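Local coordinates for multidrug resistance protein (PDB 1YC9) that forms a trimeric outer membrane efflux channel of Vibrio cholerae linked to multidrug resistance, and could be involved in resistance to puromycin, acriflavine and tetraphenylarsonium chloride, at residues A271-V276 with A336-A341; N149-L154 with N218-L223. The protein carries 1 engineered substitution. All coordinates share one frame; numbering follows the deposited sequence.

Overall arrangement
Both contacts join antiparallel helices of one chain in the long helical part of this outer membrane factor, and their centres lie 40 Å apart. Interaction 2 comes first along the sequence and pairs the long helix 117-183 with helix 189-223, the helix that directly follows it. Interaction 1 comes later and pairs helix 260-281 with the long helix 326-391, which are separated by strands 286-298 and 309-322 of the four-stranded antiparallel sheet. The nearest atoms of the two contacts are about 26 Å apart, so they do not touch. Each separate helix pair thus holds together its own part of the helical body, next to another subunit of the trimer.

Interaction 1 (A271-V276 with A336-A341); sequences AAAQQV and ARYQEA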
loop_
_atom_site.group_PDB
_atom_site.type_symbol
_atom_site.label_atom_id
_atom_site.label_comp_id
_atom_site.label_asym_id
_atom_site.label_seq_id
_atom_site.Cartn_x
_atom_site.Cartn_y
_atom_site.Cartn_z
ATOM N N ALA A 271 11.594 -18.870 10.985
ATOM C CA ALA A 271 10.323 -19.555 10.873
ATOM C C ALA A 271 10.231 -20.258 9.516
ATOM O O ALA A 271 9.928 -21.461 9.452
ATOM C CB ALA A 271 9.201 -18.563 11.020
ATOM N N ALA A 272 10.618 -19.525 8.469
ATOM C CA ALA A 272 10.676 -20.100 7.095
ATOM C C ALA A 272 11.624 -21.276 6.969
ATOM O O ALA A 272 11.301 -22.245 6.301
ATOM C CB ALA A 272 10.997 -19.013 6.050
ATOM N N ALA A 273 12.804 -21.206 7.589
ATOM C CA ALA A 273 13.756 -22.280 7.608
ATOM C C ALA A 273 13.141 -23.529 8.218
ATOM O O ALA A 273 13.294 -24.621 7.715
ATOM C CB ALA A 273 15.039 -21.851 8.412
ATOM N N GLN A 274 12.434 -23.359 9.330
ATOM C CA GLN A 274 11.762 -24.461 10.015
ATOM C C GLN A 274 10.701 -25.082 9.109
ATOM O O GLN A 274 10.506 -26.302 9.129
ATOM C CB GLN A 274 11.061 -23.969 11.290
ATOM C CG GLN A 274 12.015 -23.537 12.475
ATOM C CD GLN A 274 12.990 -24.615 12.885
ATOM O OE1 GLN A 274 14.164 -24.354 13.112
ATOM N NE2 GLN A 274 12.508 -25.811 13.005
ATOM N N GLN A 275 9.986 -24.238 8.369
ATOM C CA GLN A 275 8.971 -24.705 7.430
ATOM C C GLN A 275 9.576 -25.543 6.277
ATOM O O GLN A 275 8.902 -26.438 5.749
ATOM C CB GLN A 275 8.094 -23.556 6.936
ATOM C CG GLN A 275 7.296 -22.936 8.058
ATOM C CD GLN A 275 6.637 -21.604 7.750
ATOM O OE1 GLN A 275 5.731 -21.196 8.488
ATOM N NE2 GLN A 275 7.106 -20.899 6.736
ATOM N N VAL A 276 10.817 -25.274 5.911
ATOM C CA VAL A 276 11.537 -26.091 4.954
ATOM C C VAL A 276 11.732 -27.448 5.601
ATOM O O VAL A 276 11.555 -28.492 4.958
ATOM C CB VAL A 276 12.889 -25.455 4.491
ATOM C CG1 VAL A 276 13.717 -26.427 3.703
ATOM C CG2 VAL A 276 12.648 -24.205 3.713
ATOM N N ALA A 336 11.253 -21.676 -1.444
ATOM C CA ALA A 336 11.013 -20.369 -1.998
ATOM C C ALA A 336 10.639 -19.348 -0.906
ATOM O O ALA A 336 11.105 -18.221 -0.924
ATOM C CB ALA A 336 9.951 -20.431 -2.988
ATOM N N ARG A 337 9.795 -19.756 0.012
ATOM C CA ARG A 337 9.420 -18.864 1.100
ATOM C C ARG A 337 10.659 -18.547 1.949
ATOM O O ARG A 337 10.826 -17.381 2.341
ATOM C CB ARG A 337 8.289 -19.458 1.951
ATOM C CG ARG A 337 8.031 -18.706 3.232
ATOM C CD ARG A 337 7.655 -17.218 3.062
ATOM N NE ARG A 337 7.731 -16.509 4.345
ATOM C CZ ARG A 337 8.180 -15.246 4.536
ATOM N NH1 ARG A 337 8.512 -14.442 3.519
ATOM N NH2 ARG A 337 8.172 -14.737 5.786
ATOM N N TYR A 338 11.510 -19.535 2.217
ATOM C CA TYR A 338 12.764 -19.275 2.953
ATOM C C TYR A 338 13.647 -18.278 2.251
ATOM O O TYR A 338 14.180 -17.346 2.846
ATOM C CB TYR A 338 13.529 -20.549 3.210
ATOM C CG TYR A 338 14.845 -20.317 3.852
ATOM C CD1 TYR A 338 16.008 -20.576 3.179
ATOM C CD2 TYR A 338 14.926 -19.807 5.155
ATOM C CE1 TYR A 338 17.223 -20.354 3.744
ATOM C CE2 TYR A 338 16.150 -19.562 5.723
ATOM C CZ TYR A 338 17.297 -19.846 5.028
ATOM O OH TYR A 338 18.534 -19.617 5.592
ATOM N N GLN A 339 13.815 -18.482 0.949
ATOM C CA GLN A 339 14.631 -17.600 0.145
ATOM C C GLN A 339 14.078 -16.179 0.138
ATOM O O GLN A 339 14.855 -15.219 0.239
ATOM C CB GLN A 339 14.758 -18.196 -1.276
ATOM C CG GLN A 339 15.611 -19.431 -1.292
ATOM C CD GLN A 339 15.663 -20.128 -2.667
ATOM O OE1 GLN A 339 16.555 -19.858 -3.476
ATOM N NE2 GLN A 339 14.778 -21.049 -2.885
ATOM N N GLU A 340 12.761 -16.038 0.019
ATOM C CA GLU A 340 12.097 -14.788 0.087
ATOM C C GLU A 340 12.360 -14.117 1.442
ATOM O O GLU A 340 12.679 -12.926 1.501
ATOM C CB GLU A 340 10.625 -14.971 -0.068
ATOM C CG GLU A 340 9.859 -13.681 0.009
ATOM C CD GLU A 340 8.387 -13.892 -0.028
ATOM O OE1 GLU A 340 7.869 -14.720 0.780
ATOM O OE2 GLU A 340 7.754 -13.227 -0.849
ATOM N N ALA A 341 12.187 -14.888 2.502
ATOM C CA ALA A 341 12.361 -14.336 3.862
ATOM C C ALA A 341 13.800 -13.868 4.116
ATOM O O ALA A 341 14.021 -12.825 4.785
ATOM C CB ALA A 341 11.903 -15.345 4.888
HETATM O O HOH W 1 6.866 -18.279 6.512
#
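A272 presses its methyl group onto the backbone of Y338, with CB 3.6 Å from the CA of Y338, where the CA atoms of the two segments come nearest. The same methyl also meets the CB of A341 at 4.0 Å, one turn further along helix 326-391, and lies beside the CG of R337. The tyrosine answers with its ring. CG stands anti to the backbone N (chi1 175°), which carries the ring alongside the neighbouring helix, where CD2 lies 3.5 Å from the backbone N of A273 and CE2 lies 3.7 Å from its CB. V276 closes the apolar patch, its CG2 resting 3.8 Å from the CB of Y338.

On another flank the contact turns polar. A single water accepts from Q275 NE2 at 2.6 Å and from R337 NE at 2.9 Å, the latter in the plane of the guanidinium. R337 is held within its own helix by a salt bridge from NH1 to E340 OE1, which is met from above the carboxylate plane, and NH1 also bonds Q344. The methyl of A341 covers one face of the guanidinium, off toward its rim.

Alanines permit close packing of these two helices of the channel's helical part: the segment axes approach to 8.3 Å, nearly antiparallel. Outside the pair, helix 117-183 packs on A271, and A54 of a second subunit packs against A336, Q339 and E340. With no direct hydrogen bond between the segments, the join relies on close van der Waals packing, supplemented by one water that accepts an N-H from Q275 and another from R337, linking the two side chains.

Interaction 2 (N149-L154 with N218-L223); sequences NAYAEL and NALAAL
L220 holds its CG anti to the carbonyl carbon (chi1 -77°), beside the backbone N and directed at helix 117-183, and chi2 (161°) then spreads CD1 and CD2 to different partners; L154 reaches back with its CG anti to the backbone N. The two leucines meet methyl to methyl, CD1 of L220 lying 3.6 Å from CD2 of L154. The other branch of L220 turns to A150, with CD2 3.7 Å from the alanine CB and 3.9 Å from the backbone N of Y151. A150 is thus touched from two successive turns of helix 189-223, because L223 also brings its CD1 to 3.6 Å from that CB.

Y151 adds a looser contact through its ring. It crosses the L220 side chain obliquely, the two CD1 atoms coming to 4.1 Å of each other, while its hydroxyl is hydrogen-bonded to D32 and Q34, outside the pair. The segments exchange no hydrogen bond; L220 divides its branches between A150, whose methyl it shares with L223, and the pair L154 and Y151. The segment axes come to 9.9 Å and run nearly antiparallel at 163°, a spacing filled by these branched side chains.

The two helices follow each other in the chain as a helical hairpin of the channel's helical part, and the fold closes in from several directions. L154 continues along helix 189-223 onto I213 and Q216, while I234 of a loop also packs against it. Y151 lies against L35 and L38 of helix 33-44, and helix 398-433 covers A152 through F423, S424 and L427. Helix 189-223 borders the trimer interface: N218 ND2 bonds D358 and T361 of a third subunit, and H354 of that subunit packs on A219 and A222.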
loop_
_atom_site.group_PDB
_atom_site.type_symbol
_atom_site.label_atom_id
_atom_site.label_comp_id
_atom_site.label_asym_id
_atom_site.label_seq_id
_atom_site.Cartn_x
_atom_site.Cartn_y
_atom_site.Cartn_z
ATOM N N ASN A 149 7.139 13.894 14.739
ATOM C CA ASN A 149 7.318 14.499 13.418
ATOM C C ASN A 149 6.204 15.494 13.064
ATOM O O ASN A 149 6.517 16.575 12.555
ATOM C CB ASN A 149 7.523 13.471 12.319
ATOM C CG ASN A 149 8.937 12.885 12.339
ATOM O OD1 ASN A 149 9.917 13.588 12.234
ATOM N ND2 ASN A 149 9.015 11.601 12.491
ATOM N N ALA A 150 4.976 15.182 13.469
ATOM C CA ALA A 150 3.859 16.096 13.280
ATOM C C ALA A 150 4.059 17.350 14.161
ATOM O O ALA A 150 3.825 18.474 13.716
ATOM C CB ALA A 150 2.552 15.409 13.512
ATOM N N TYR A 151 4.644 17.138 15.342
ATOM C CA TYR A 151 4.971 18.191 16.271
ATOM C C TYR A 151 6.089 19.088 15.768
ATOM O O TYR A 151 6.013 20.313 15.898
ATOM C CB TYR A 151 5.298 17.582 17.638
ATOM C CG TYR A 151 5.127 18.519 18.813
ATOM C CD1 TYR A 151 3.869 18.841 19.295
ATOM C CD2 TYR A 151 6.243 19.046 19.462
ATOM C CE1 TYR A 151 3.706 19.689 20.380
ATOM C CE2 TYR A 151 6.098 19.866 20.546
ATOM C CZ TYR A 151 4.837 20.189 20.999
ATOM O OH TYR A 151 4.712 21.008 22.063
ATOM N N ALA A 152 7.102 18.487 15.147
ATOM C CA ALA A 152 8.158 19.193 14.503
ATOM C C ALA A 152 7.618 20.158 13.467
ATOM O O ALA A 152 8.076 21.291 13.369
ATOM C CB ALA A 152 9.150 18.252 13.853
ATOM N N GLU A 153 6.634 19.685 12.709
ATOM C CA GLU A 153 6.034 20.499 11.700
ATOM C C GLU A 153 5.229 21.621 12.341
ATOM O O GLU A 153 5.276 22.756 11.859
ATOM C CB GLU A 153 5.151 19.637 10.808
ATOM C CG GLU A 153 4.409 20.409 9.721
ATOM C CD GLU A 153 5.277 21.158 8.734
ATOM O OE1 GLU A 153 4.655 21.882 7.931
ATOM O OE2 GLU A 153 6.543 21.137 8.719
ATOM N N LEU A 154 4.494 21.306 13.402
ATOM C CA LEU A 154 3.741 22.331 14.141
ATOM C C LEU A 154 4.709 23.445 14.575
ATOM O O LEU A 154 4.429 24.621 14.405
ATOM C CB LEU A 154 3.020 21.735 15.339
ATOM C CG LEU A 154 2.132 22.707 16.094
ATOM C CD1 LEU A 154 0.971 23.167 15.193
ATOM C CD2 LEU A 154 1.572 22.098 17.338
ATOM N N ASN A 218 -5.197 19.622 14.134
ATOM C CA ASN A 218 -6.170 18.614 13.831
ATOM C C ASN A 218 -5.447 17.258 13.649
ATOM O O ASN A 218 -5.929 16.244 14.158
ATOM C CB ASN A 218 -6.983 18.942 12.588
ATOM C CG ASN A 218 -7.877 20.185 12.746
ATOM O OD1 ASN A 218 -8.025 20.731 13.842
ATOM N ND2 ASN A 218 -8.424 20.632 11.657
ATOM N N ALA A 219 -4.320 17.249 12.946
ATOM C CA ALA A 219 -3.639 16.000 12.625
ATOM C C ALA A 219 -3.070 15.367 13.907
ATOM O O ALA A 219 -3.136 14.134 14.097
ATOM C CB ALA A 219 -2.549 16.208 11.590
ATOM N N LEU A 220 -2.493 16.215 14.742
ATOM C CA LEU A 220 -1.997 15.794 16.063
ATOM C C LEU A 220 -3.103 15.196 16.923
ATOM O O LEU A 220 -2.926 14.137 17.508
ATOM C CB LEU A 220 -1.305 16.926 16.792
ATOM C CG LEU A 220 0.107 17.294 16.346
ATOM C CD1 LEU A 220 0.580 18.715 16.783
ATOM C CD2 LEU A 220 1.138 16.229 16.844
ATOM N N ALA A 221 -4.276 15.818 16.954
ATOM C CA ALA A 221 -5.398 15.268 17.667
ATOM C C ALA A 221 -5.720 13.854 17.169
ATOM O O ALA A 221 -5.902 12.943 17.979
ATOM C CB ALA A 221 -6.624 16.157 17.522
ATOM N N ALA A 222 -5.785 13.676 15.846
ATOM C CA ALA A 222 -6.078 12.376 15.258
ATOM C C ALA A 222 -4.972 11.346 15.583
ATOM O O ALA A 222 -5.265 10.161 15.893
ATOM C CB ALA A 222 -6.261 12.496 13.737
ATOM N N LEU A 223 -3.739 11.804 15.565
ATOM C CA LEU A 223 -2.578 10.926 15.816
ATOM C C LEU A 223 -2.588 10.369 17.220
ATOM O O LEU A 223 -2.056 9.264 17.412
ATOM C CB LEU A 223 -1.224 11.592 15.535
ATOM C CG LEU A 223 -0.918 11.751 14.052
ATOM C CD1 LEU A 223 0.224 12.719 13.829
ATOM C CD2 LEU A 223 -0.557 10.427 13.391
#